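Local coordinates for protein cadherin-related family member 2 (Mus musculus, PDB 5CYX) that probably joins neighbouring microvilli of epithelial cells through calcium-dependent heterophilic adhesion to CDHR5, seen here as its three outermost cadherin repeats, at residues T243-D248 and V257-S262; G268-R273 and E294-Q299; L168-T171 and N176-A179. All blocks are in the same frame, centred on the assembly; numbering follows the deposited sequence.

Contact 1: T243-D248 and V257-S262; sequences TVEAVD and VTYSVS. With CA (calcium ion), chain F.
The phenol oxygen of Y259 reaches across from strand 257-264 to the backbone of A246, within the third cadherin repeat. The backbone amide A246 N donates to Y259 OH over 2.9 Å, and the bond is almost straight at 174°; this N-H comes to the ring edge, in its plane. A246 O lies 3.2 Å from Y259 OH, on the same side of the hydroxyl as A246 N. The tyrosine reaches them because its CG stands anti to the carbonyl carbon (chi1 -54°), with CB pointing toward the opposing strand. Apolar contacts fill in beside the bond: A246 CB sits 4.1 Å from Y259 CE2, and V257 CG1 lies over one ring face, offset toward the rim. V257 CG2 packs 3.8 Å from A246 O. Further along the 243-248 segment, D248 OD1 binds calcium at 2.4 Å, while D248 OD2 accepts a hydrogen from a calcium-bound water, 2.7 Å away, and another from the amide of D255. L218, D250 and E304 help complete the metal site. Here an aromatic bridge across a cadherin beta-sandwich stands beside the Asp-X-Asp calcium motif, D248 and D250, at the junction of repeats 2 and 3.

Contact 2: G268-R273 and E294-Q299; sequences GWFDIR and EEVQIQ
F270 and V296 approach from opposite directions, each sending its side chain toward the other strand. The valine methyl CG2 comes to the edge of the phenyl ring, in its plane, 3.8 Å from F270 CE2, and V296 CB is equally near that carbon. V296 CG1, anti to the backbone N (chi1 -166°), is close to the same corner of the ring, a little further from its plane than CG2 and on the same side. The tightest approach is I298 CD1 to F270 CD2, 3.6 Å, where the isoleucine crosses the phenylalanine at about a right angle and meets its ring obliquely. The I298 chi1 of -112° is near eclipsed, which may reflect strain or simply the modelled rotamer. F270, V296 and I298 are all buried. Packing is looser at W269: the indole is partly exposed, and W269 CE3 only grazes V296 CG2, at 4.1 Å. Alternation along each strand gives the other side, since D271 and Q297 point away from the interface and Q297 lies exposed to solvent. Further cover comes from I322 of strand 315-324, which packs on F270, and from L284 and Q288, which touch W269. The contact thus bridges the sandwich between edge strand 270-272, paired with 277-280 in one sheet, and strand 295-304, which lies between 257-264 and 315-324 in the other.

Contact 3: L168-T171 and N176-A179; sequences LNDT and NKSA
K177 stretches out as an extended chain and brings its ammonium group to the backbone of T171 and the carboxylate of D170, joining the two arms of the loop between strands 165-168 and 180-189 of the second cadherin repeat. Its side chain crosses that of D170 at about a right angle, while it runs oblique to T171. The main bond is from K177 NZ to T171 O, with a C=O...N angle of 151° and the nitrogen tilted 19° from the carbonyl plane. The 2.5 Å from K177 NZ to T171 O is unusually short, and its exact value deserves little weight. Rotation of T171 to chi1 50° places OG1 between the backbone N and the carbonyl carbon, from where it reaches K177 NZ in a weak bond of 3.4 Å. D170 OD1 lies 3.9 Å from K177 NZ, a long salt bridge. D170 OD1 also accepts from T171 N at 2.9 Å, on its anti side and out of the carboxylate plane; OD2 accepts from N156. N153 adds a weak bond to the ammonium. Replacing K177 with an alanine would probably leave T171 O without this donor and D170 without its nearby positive charge, freeing the arms to shift apart. The contact therefore rests on one cation shared among neutral oxygens and a more distant carboxylate, a surface tie whose electrostatic attraction is likely to be softened by water.

Along the chain the order is contact 3, then contact 1, then contact 2. Contact 3 belongs to the second cadherin repeat, in the loop between strands 165-168 and 180-189; the other two share the third repeat. Contacts 1 and 2 have centres about 14 Å apart and adjoin directly: strands 257-264 and 295-304 are sheet neighbours, and I272 packs against Y259, V261 and S260. Each spans the two sheets of the sandwich, and they lie next to each other along one core between the same two sheets, contact 1 nearer the calcium site. Contact 3 lies about 30 Å from contact 1, centre to centre, and touches neither. The contacts thus belong to two consecutive repeats that share no direct touch through them, with calcium bound at the junction.

Contact 1: T243-D248 and V257-S262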
ATOM      1  N   THR A 243     -29.704  44.437  -2.954  1.00 75.79           N
ATOM      2  CA  THR A 243     -28.450  43.725  -3.032  1.00 74.56           C
ATOM      3  C   THR A 243     -28.660  42.262  -2.681  1.00 75.14           C
ATOM      4  O   THR A 243     -29.234  41.952  -1.631  1.00 76.97           O
ATOM      5  CB  THR A 243     -27.463  44.319  -2.037  1.00 75.27           C
ATOM      6  OG1 THR A 243     -27.502  45.735  -2.188  1.00 76.00           O
ATOM      7  CG2 THR A 243     -26.020  43.791  -2.286  1.00 74.50           C
ATOM      8  N   VAL A 244     -28.195  41.372  -3.556  1.00 72.58           N
ATOM      9  CA  VAL A 244     -28.065  39.955  -3.219  1.00 72.30           C
ATOM     10  C   VAL A 244     -26.599  39.648  -3.023  1.00 70.38           C
ATOM     11  O   VAL A 244     -25.737  40.377  -3.506  1.00 72.43           O
ATOM     12  CB  VAL A 244     -28.669  39.005  -4.277  1.00 71.86           C
ATOM     13  CG1 VAL A 244     -30.175  39.183  -4.337  1.00 74.26           C
ATOM     14  CG2 VAL A 244     -28.077  39.218  -5.659  1.00 69.61           C
ATOM     15  N   GLU A 245     -26.338  38.562  -2.309  1.00 69.04           N
ATOM     16  CA  GLU A 245     -25.000  38.093  -2.052  1.00 67.99           C
ATOM     17  C   GLU A 245     -24.936  36.564  -2.099  1.00 66.45           C
ATOM     18  O   GLU A 245     -25.792  35.870  -1.560  1.00 68.74           O
ATOM     19  CB  GLU A 245     -24.512  38.616  -0.710  1.00 69.93           C
ATOM     20  CG  GLU A 245     -23.010  38.436  -0.508  1.00 70.98           C
ATOM     21  CD  GLU A 245     -22.513  38.963   0.825  1.00 74.23           C
ATOM     22  OE1 GLU A 245     -21.304  38.853   1.089  1.00 77.66           O
ATOM     23  OE2 GLU A 245     -23.319  39.484   1.622  1.00 77.97           O
ATOM     24  N   ALA A 246     -23.941  36.062  -2.816  1.00 63.86           N
ATOM     25  CA  ALA A 246     -23.537  34.675  -2.786  1.00 62.56           C
ATOM     26  C   ALA A 246     -22.083  34.633  -2.464  1.00 62.47           C
ATOM     27  O   ALA A 246     -21.341  35.524  -2.859  1.00 62.36           O
ATOM     28  CB  ALA A 246     -23.790  34.036  -4.121  1.00 62.60           C
ATOM     29  N   VAL A 247     -21.655  33.617  -1.732  1.00 63.24           N
ATOM     30  CA  VAL A 247     -20.247  33.511  -1.340  1.00 62.23           C
ATOM     31  C   VAL A 247     -19.707  32.130  -1.650  1.00 61.04           C
ATOM     32  O   VAL A 247     -20.443  31.135  -1.661  1.00 60.48           O
ATOM     33  CB  VAL A 247     -20.021  33.836   0.160  1.00 64.49           C
ATOM     34  CG1 VAL A 247     -20.515  35.250   0.483  1.00 66.17           C
ATOM     35  CG2 VAL A 247     -20.722  32.840   1.057  1.00 65.61           C
ATOM     36  N   ASP A 248     -18.401  32.087  -1.860  1.00 57.83           N
ATOM     37  CA  ASP A 248     -17.684  30.870  -2.194  1.00 57.19           C
ATOM     38  C   ASP A 248     -17.722  29.916  -0.998  1.00 57.50           C
ATOM     39  O   ASP A 248     -17.356  30.297   0.113  1.00 57.07           O
ATOM     40  CB  ASP A 248     -16.257  31.249  -2.561  1.00 56.40           C
ATOM     41  CG  ASP A 248     -15.410  30.086  -2.946  1.00 56.55           C
ATOM     42  OD1 ASP A 248     -15.952  28.976  -3.100  1.00 57.30           O
ATOM     43  OD2 ASP A 248     -14.190  30.298  -3.122  1.00 55.12           O
ATOM     44  N   VAL A 257     -17.079  36.728  -6.294  1.00 55.97           N
ATOM     45  CA  VAL A 257     -18.235  36.308  -7.074  1.00 57.27           C
ATOM     46  C   VAL A 257     -18.796  37.451  -7.911  1.00 57.02           C
ATOM     47  O   VAL A 257     -18.872  38.568  -7.428  1.00 57.06           O
ATOM     48  CB  VAL A 257     -19.345  35.748  -6.146  1.00 57.04           C
ATOM     49  CG1 VAL A 257     -20.605  35.513  -6.929  1.00 57.37           C
ATOM     50  CG2 VAL A 257     -18.867  34.478  -5.496  1.00 58.00           C
ATOM     51  N   THR A 258     -19.200  37.153  -9.149  1.00 58.33           N
ATOM     52  CA  THR A 258     -19.966  38.090  -9.961  1.00 59.82           C
ATOM     53  C   THR A 258     -21.343  37.532 -10.235  1.00 60.10           C
ATOM     54  O   THR A 258     -21.623  36.382  -9.938  1.00 62.46           O
ATOM     55  CB  THR A 258     -19.272  38.434 -11.277  1.00 61.65           C
ATOM     56  OG1 THR A 258     -19.131  37.256 -12.063  1.00 65.06           O
ATOM     57  CG2 THR A 258     -17.925  38.988 -11.018  1.00 63.08           C
ATOM     58  N   TYR A 259     -22.214  38.371 -10.780  1.00 59.21           N
ATOM     59  CA  TYR A 259     -23.639  38.054 -10.891  1.00 59.23           C
ATOM     60  C   TYR A 259     -24.087  38.437 -12.280  1.00 60.40           C
ATOM     61  O   TYR A 259     -23.526  39.310 -12.886  1.00 57.40           O
ATOM     62  CB  TYR A 259     -24.452  38.860  -9.854  1.00 58.26           C
ATOM     63  CG  TYR A 259     -23.944  38.681  -8.431  1.00 57.95           C
ATOM     64  CD1 TYR A 259     -22.924  39.489  -7.892  1.00 57.89           C
ATOM     65  CD2 TYR A 259     -24.464  37.707  -7.637  1.00 58.08           C
ATOM     66  CE1 TYR A 259     -22.457  39.287  -6.587  1.00 57.52           C
ATOM     67  CE2 TYR A 259     -24.010  37.504  -6.359  1.00 58.25           C
ATOM     68  CZ  TYR A 259     -23.038  38.281  -5.821  1.00 56.62           C
ATOM     69  OH  TYR A 259     -22.659  37.970  -4.534  1.00 55.51           O
ATOM     70  N   SER A 260     -25.097  37.760 -12.791  1.00 63.15           N
ATOM     71  CA  SER A 260     -25.797  38.172 -14.014  1.00 64.72           C
ATOM     72  C   SER A 260     -27.253  37.717 -13.871  1.00 66.37           C
ATOM     73  O   SER A 260     -27.536  36.813 -13.120  1.00 65.67           O
ATOM     74  CB  SER A 260     -25.152  37.543 -15.252  1.00 65.59           C
ATOM     75  OG  SER A 260     -25.063  36.127 -15.096  1.00 67.42           O
ATOM     76  N   VAL A 261     -28.147  38.424 -14.543  1.00 69.73           N
ATOM     77  CA  VAL A 261     -29.532  38.074 -14.646  1.00 73.19           C
ATOM     78  C   VAL A 261     -29.590  37.086 -15.798  1.00 76.98           C
ATOM     79  O   VAL A 261     -29.306  37.437 -16.952  1.00 75.24           O
ATOM     80  CB  VAL A 261     -30.419  39.289 -14.936  1.00 72.13           C
ATOM     81  CG1 VAL A 261     -31.870  38.849 -15.122  1.00 73.00           C
ATOM     82  CG2 VAL A 261     -30.312  40.266 -13.785  1.00 71.73           C
ATOM     83  N   SER A 262     -29.918  35.847 -15.449  1.00 81.34           N
ATOM     84  CA  SER A 262     -29.933  34.727 -16.387  1.00 84.55           C
ATOM     85  C   SER A 262     -31.313  34.528 -17.023  1.00 86.22           C
ATOM     86  O   SER A 262     -31.430  33.835 -18.037  1.00 87.51           O
ATOM     87  CB  SER A 262     -29.474  33.443 -15.672  1.00 85.41           C
ATOM     88  OG  SER A 262     -29.862  33.434 -14.302  1.00 85.03           O
TER
HETATM   89 CA    CA F1005     -15.622  27.564  -5.033  1.00 55.54          CA
HETATM   90  O   HOH W   1     -13.317  28.517  -4.916  1.00 41.62           O
HETATM   91  O   HOH W   2     -15.091  26.173  -7.097  1.00 42.90           O

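Contact 2: G268-R273 and E294-Q299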
ATOM      1  N   GLY A 268     -35.102  42.665 -19.823  1.00 73.74           N
ATOM      2  CA  GLY A 268     -34.686  44.042 -19.954  1.00 71.82           C
ATOM      3  C   GLY A 268     -35.044  44.963 -18.801  1.00 72.01           C
ATOM      4  O   GLY A 268     -34.387  45.987 -18.625  1.00 66.98           O
ATOM      5  N   TRP A 269     -36.088  44.666 -18.016  1.00 71.95           N
ATOM      6  CA  TRP A 269     -36.515  45.655 -17.017  1.00 72.42           C
ATOM      7  C   TRP A 269     -35.487  45.837 -15.910  1.00 71.72           C
ATOM      8  O   TRP A 269     -35.295  46.961 -15.437  1.00 68.54           O
ATOM      9  CB  TRP A 269     -37.868  45.318 -16.428  1.00 76.55           C
ATOM     10  CG  TRP A 269     -39.015  45.638 -17.318  1.00 78.26           C
ATOM     11  CD1 TRP A 269     -38.994  45.819 -18.679  1.00 78.30           C
ATOM     12  CD2 TRP A 269     -40.372  45.774 -16.911  1.00 79.22           C
ATOM     13  NE1 TRP A 269     -40.261  46.090 -19.129  1.00 80.13           N
ATOM     14  CE2 TRP A 269     -41.127  46.059 -18.067  1.00 80.59           C
ATOM     15  CE3 TRP A 269     -41.025  45.702 -15.670  1.00 81.33           C
ATOM     16  CZ2 TRP A 269     -42.518  46.271 -18.027  1.00 83.17           C
ATOM     17  CZ3 TRP A 269     -42.422  45.906 -15.626  1.00 83.44           C
ATOM     18  CH2 TRP A 269     -43.146  46.189 -16.803  1.00 83.56           C
ATOM     19  N   PHE A 270     -34.829  44.741 -15.520  1.00 71.36           N
ATOM     20  CA  PHE A 270     -33.765  44.770 -14.505  1.00 71.65           C
ATOM     21  C   PHE A 270     -32.452  44.131 -14.955  1.00 70.20           C
ATOM     22  O   PHE A 270     -32.457  43.190 -15.727  1.00 73.87           O
ATOM     23  CB  PHE A 270     -34.243  44.057 -13.249  1.00 71.43           C
ATOM     24  CG  PHE A 270     -35.523  44.589 -12.725  1.00 73.17           C
ATOM     25  CD1 PHE A 270     -35.544  45.762 -11.972  1.00 73.53           C
ATOM     26  CD2 PHE A 270     -36.734  43.932 -13.004  1.00 73.90           C
ATOM     27  CE1 PHE A 270     -36.752  46.270 -11.498  1.00 73.94           C
ATOM     28  CE2 PHE A 270     -37.927  44.444 -12.546  1.00 73.88           C
ATOM     29  CZ  PHE A 270     -37.938  45.604 -11.789  1.00 74.95           C
ATOM     30  N   ASP A 271     -31.338  44.641 -14.446  1.00 66.81           N
ATOM     31  CA  ASP A 271     -30.016  43.987 -14.589  1.00 65.64           C
ATOM     32  C   ASP A 271     -29.310  44.021 -13.214  1.00 64.94           C
ATOM     33  O   ASP A 271     -29.903  44.461 -12.216  1.00 65.10           O
ATOM     34  CB  ASP A 271     -29.185  44.632 -15.731  1.00 63.40           C
ATOM     35  CG  ASP A 271     -28.186  43.654 -16.404  1.00 62.84           C
ATOM     36  OD1 ASP A 271     -27.987  42.533 -15.925  1.00 61.76           O
ATOM     37  OD2 ASP A 271     -27.529  44.017 -17.427  1.00 65.87           O
ATOM     38  N   ILE A 272     -28.088  43.497 -13.148  1.00 64.31           N
ATOM     39  CA  ILE A 272     -27.336  43.399 -11.893  1.00 63.43           C
ATOM     40  C   ILE A 272     -25.838  43.708 -12.111  1.00 64.39           C
ATOM     41  O   ILE A 272     -25.308  43.376 -13.157  1.00 63.71           O
ATOM     42  CB  ILE A 272     -27.538  42.009 -11.270  1.00 63.03           C
ATOM     43  CG1 ILE A 272     -26.988  41.978  -9.853  1.00 63.30           C
ATOM     44  CG2 ILE A 272     -26.915  40.900 -12.136  1.00 62.09           C
ATOM     45  CD1 ILE A 272     -27.489  40.787  -9.062  1.00 64.74           C
ATOM     46  N   ARG A 273     -25.188  44.345 -11.131  1.00 65.89           N
ATOM     47  CA  ARG A 273     -23.743  44.591 -11.161  1.00 68.76           C
ATOM     48  C   ARG A 273     -22.937  43.461 -10.526  1.00 67.38           C
ATOM     49  O   ARG A 273     -23.486  42.611  -9.835  1.00 65.17           O
ATOM     50  CB  ARG A 273     -23.395  45.879 -10.405  1.00 72.51           C
ATOM     51  CG  ARG A 273     -24.065  47.130 -10.919  1.00 74.26           C
ATOM     52  CD  ARG A 273     -23.227  48.345 -10.611  1.00 76.71           C
ATOM     53  NE  ARG A 273     -23.091  48.578  -9.175  1.00 79.15           N
ATOM     54  CZ  ARG A 273     -23.823  49.436  -8.449  1.00 79.75           C
ATOM     55  NH1 ARG A 273     -24.783  50.183  -9.007  1.00 79.02           N
ATOM     56  NH2 ARG A 273     -23.592  49.545  -7.139  1.00 79.09           N
ATOM     57  N   GLU A 294     -48.692  42.448  -9.855  1.00126.61           N
ATOM     58  CA  GLU A 294     -47.815  43.632  -9.878  1.00123.18           C
ATOM     59  C   GLU A 294     -46.344  43.302  -9.566  1.00116.09           C
ATOM     60  O   GLU A 294     -45.640  44.078  -8.912  1.00110.79           O
ATOM     61  CB  GLU A 294     -48.355  44.726  -8.945  1.00128.81           C
ATOM     62  CG  GLU A 294     -49.819  45.096  -9.203  1.00136.63           C
ATOM     63  CD  GLU A 294     -50.057  46.599  -9.305  1.00140.47           C
ATOM     64  OE1 GLU A 294     -49.523  47.365  -8.468  1.00141.61           O
ATOM     65  OE2 GLU A 294     -50.783  47.020 -10.236  1.00145.47           O
ATOM     66  N   GLU A 295     -45.894  42.150 -10.067  1.00111.76           N
ATOM     67  CA  GLU A 295     -44.624  41.549  -9.668  1.00106.33           C
ATOM     68  C   GLU A 295     -43.813  41.007 -10.838  1.00101.26           C
ATOM     69  O   GLU A 295     -44.359  40.363 -11.747  1.00 98.81           O
ATOM     70  CB  GLU A 295     -44.867  40.398  -8.700  1.00108.27           C
ATOM     71  CG  GLU A 295     -44.867  40.808  -7.239  1.00109.70           C
ATOM     72  CD  GLU A 295     -45.135  39.636  -6.308  1.00112.21           C
ATOM     73  OE1 GLU A 295     -45.100  38.479  -6.774  1.00111.79           O
ATOM     74  OE2 GLU A 295     -45.380  39.870  -5.105  1.00114.31           O
ATOM     75  N   VAL A 296     -42.500  41.247 -10.770  1.00 94.35           N
ATOM     76  CA  VAL A 296     -41.543  40.640 -11.669  1.00 89.56           C
ATOM     77  C   VAL A 296     -40.714  39.607 -10.913  1.00 89.38           C
ATOM     78  O   VAL A 296     -40.230  39.878  -9.812  1.00 90.11           O
ATOM     79  CB  VAL A 296     -40.598  41.700 -12.239  1.00 88.15           C
ATOM     80  CG1 VAL A 296     -39.832  41.133 -13.411  1.00 86.10           C
ATOM     81  CG2 VAL A 296     -41.384  42.929 -12.687  1.00 87.42           C
ATOM     82  N   GLN A 297     -40.551  38.428 -11.516  1.00 87.70           N
ATOM     83  CA  GLN A 297     -39.638  37.404 -11.016  1.00 87.05           C
ATOM     84  C   GLN A 297     -38.370  37.392 -11.882  1.00 83.49           C
ATOM     85  O   GLN A 297     -38.449  37.447 -13.113  1.00 80.12           O
ATOM     86  CB  GLN A 297     -40.311  36.026 -10.994  1.00 92.27           C
ATOM     87  CG  GLN A 297     -41.405  35.883  -9.923  1.00 94.38           C
ATOM     88  CD  GLN A 297     -41.646  34.446  -9.512  1.00100.77           C
ATOM     89  OE1 GLN A 297     -42.796  33.998  -9.359  1.00104.37           O
ATOM     90  NE2 GLN A 297     -40.564  33.707  -9.318  1.00102.80           N
ATOM     91  N   ILE A 298     -37.215  37.311 -11.222  1.00 81.54           N
ATOM     92  CA  ILE A 298     -35.882  37.480 -11.863  1.00 80.18           C
ATOM     93  C   ILE A 298     -34.934  36.390 -11.388  1.00 78.76           C
ATOM     94  O   ILE A 298     -34.811  36.190 -10.180  1.00 81.47           O
ATOM     95  CB  ILE A 298     -35.327  38.900 -11.561  1.00 77.89           C
ATOM     96  CG1 ILE A 298     -35.300  39.719 -12.830  1.00 78.08           C
ATOM     97  CG2 ILE A 298     -33.924  38.937 -10.980  1.00 79.53           C
ATOM     98  CD1 ILE A 298     -36.636  40.306 -13.168  1.00 78.13           C
ATOM     99  N   GLN A 299     -34.304  35.674 -12.326  1.00 75.61           N
ATOM    100  CA  GLN A 299     -33.276  34.694 -11.994  1.00 74.10           C
ATOM    101  C   GLN A 299     -31.870  35.338 -12.005  1.00 70.93           C
ATOM    102  O   GLN A 299     -31.426  35.845 -13.029  1.00 69.03           O
ATOM    103  CB  GLN A 299     -33.294  33.530 -12.972  1.00 75.29           C
ATOM    104  CG  GLN A 299     -32.508  32.321 -12.470  1.00 76.32           C
ATOM    105  CD  GLN A 299     -32.434  31.224 -13.503  1.00 77.53           C
ATOM    106  OE1 GLN A 299     -32.114  31.484 -14.660  1.00 77.20           O
ATOM    107  NE2 GLN A 299     -32.741  29.994 -13.101  1.00 79.72           N
TER

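Contact 3: L168-T171 and N176-A179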
ATOM      1  N   LEU A 168      -2.606   7.912   2.287  1.00 41.22           N
ATOM      2  CA  LEU A 168      -3.970   8.335   2.354  1.00 42.01           C
ATOM      3  C   LEU A 168      -4.931   7.210   1.997  1.00 43.24           C
ATOM      4  O   LEU A 168      -4.790   6.619   0.893  1.00 43.32           O
ATOM      5  CB  LEU A 168      -4.186   9.449   1.399  1.00 42.40           C
ATOM      6  CG  LEU A 168      -5.541  10.107   1.509  1.00 43.04           C
ATOM      7  CD1 LEU A 168      -5.677  10.964   2.782  1.00 42.60           C
ATOM      8  CD2 LEU A 168      -5.803  10.899   0.249  1.00 43.37           C
ATOM      9  N   ASN A 169      -5.873   6.949   2.913  1.00 43.78           N
ATOM     10  CA  ASN A 169      -6.842   5.862   2.821  1.00 46.00           C
ATOM     11  C   ASN A 169      -8.294   6.252   2.586  1.00 46.25           C
ATOM     12  O   ASN A 169      -9.097   5.402   2.340  1.00 47.75           O
ATOM     13  CB  ASN A 169      -6.721   5.010   4.096  1.00 47.01           C
ATOM     14  CG  ASN A 169      -7.514   3.767   4.034  1.00 49.16           C
ATOM     15  OD1 ASN A 169      -7.217   2.817   3.229  1.00 50.66           O
ATOM     16  ND2 ASN A 169      -8.576   3.718   4.871  1.00 50.22           N
ATOM     17  N   ASP A 170      -8.638   7.527   2.704  1.00 46.60           N
ATOM     18  CA  ASP A 170      -9.966   8.038   2.422  1.00 47.34           C
ATOM     19  C   ASP A 170      -9.775   9.484   1.954  1.00 47.03           C
ATOM     20  O   ASP A 170      -8.658   9.965   1.974  1.00 45.14           O
ATOM     21  CB  ASP A 170     -10.751   8.000   3.747  1.00 49.10           C
ATOM     22  CG  ASP A 170     -12.267   8.020   3.580  1.00 50.35           C
ATOM     23  OD1 ASP A 170     -12.809   8.301   2.505  1.00 50.83           O
ATOM     24  OD2 ASP A 170     -12.948   7.788   4.595  1.00 53.28           O
ATOM     25  N   THR A 171     -10.850  10.143   1.522  1.00 47.63           N
ATOM     26  CA  THR A 171     -10.767  11.398   0.788  1.00 48.30           C
ATOM     27  C   THR A 171     -10.756  12.526   1.799  1.00 47.93           C
ATOM     28  O   THR A 171     -11.373  12.431   2.881  1.00 45.93           O
ATOM     29  CB  THR A 171     -12.022  11.640  -0.059  1.00 50.16           C
ATOM     30  OG1 THR A 171     -13.142  11.435   0.809  1.00 51.57           O
ATOM     31  CG2 THR A 171     -12.155  10.654  -1.228  1.00 50.90           C
ATOM     32  N   ASN A 176     -15.395  20.260   4.845  1.00 54.11           N
ATOM     33  CA  ASN A 176     -16.328  19.318   5.462  1.00 56.84           C
ATOM     34  C   ASN A 176     -15.753  18.281   6.410  1.00 55.80           C
ATOM     35  O   ASN A 176     -16.532  17.597   7.083  1.00 56.62           O
ATOM     36  CB  ASN A 176     -17.129  18.640   4.365  1.00 59.74           C
ATOM     37  CG  ASN A 176     -17.857  19.652   3.505  1.00 63.23           C
ATOM     38  OD1 ASN A 176     -17.671  19.717   2.273  1.00 66.57           O
ATOM     39  ND2 ASN A 176     -18.663  20.486   4.160  1.00 65.32           N
ATOM     40  N   LYS A 177     -14.425  18.160   6.485  1.00 53.16           N
ATOM     41  CA  LYS A 177     -13.788  17.239   7.421  1.00 52.83           C
ATOM     42  C   LYS A 177     -12.907  18.021   8.378  1.00 52.29           C
ATOM     43  O   LYS A 177     -13.271  18.206   9.548  1.00 52.68           O
ATOM     44  CB  LYS A 177     -13.021  16.116   6.673  1.00 52.57           C
ATOM     45  CG  LYS A 177     -13.962  15.112   6.024  1.00 52.73           C
ATOM     46  CD  LYS A 177     -13.220  14.096   5.143  1.00 53.15           C
ATOM     47  CE  LYS A 177     -14.146  12.926   4.758  1.00 53.51           C
ATOM     48  NZ  LYS A 177     -13.408  11.738   4.224  1.00 53.14           N
ATOM     49  N   SER A 178     -11.769  18.499   7.893  1.00 50.79           N
ATOM     50  CA  SER A 178     -10.833  19.217   8.721  1.00 50.71           C
ATOM     51  C   SER A 178      -9.753  19.824   7.831  1.00 50.50           C
ATOM     52  O   SER A 178      -9.306  19.192   6.882  1.00 49.83           O
ATOM     53  CB  SER A 178     -10.184  18.289   9.750  1.00 50.17           C
ATOM     54  OG  SER A 178      -9.262  18.999  10.561  1.00 49.60           O
ATOM     55  N   ALA A 179      -9.328  21.024   8.195  1.00 50.97           N
ATOM     56  CA  ALA A 179      -8.196  21.689   7.573  1.00 51.25           C
ATOM     57  C   ALA A 179      -6.842  21.175   8.093  1.00 51.09           C
ATOM     58  O   ALA A 179      -5.801  21.491   7.522  1.00 49.92           O
ATOM     59  CB  ALA A 179      -8.310  23.188   7.829  1.00 52.74           C
TER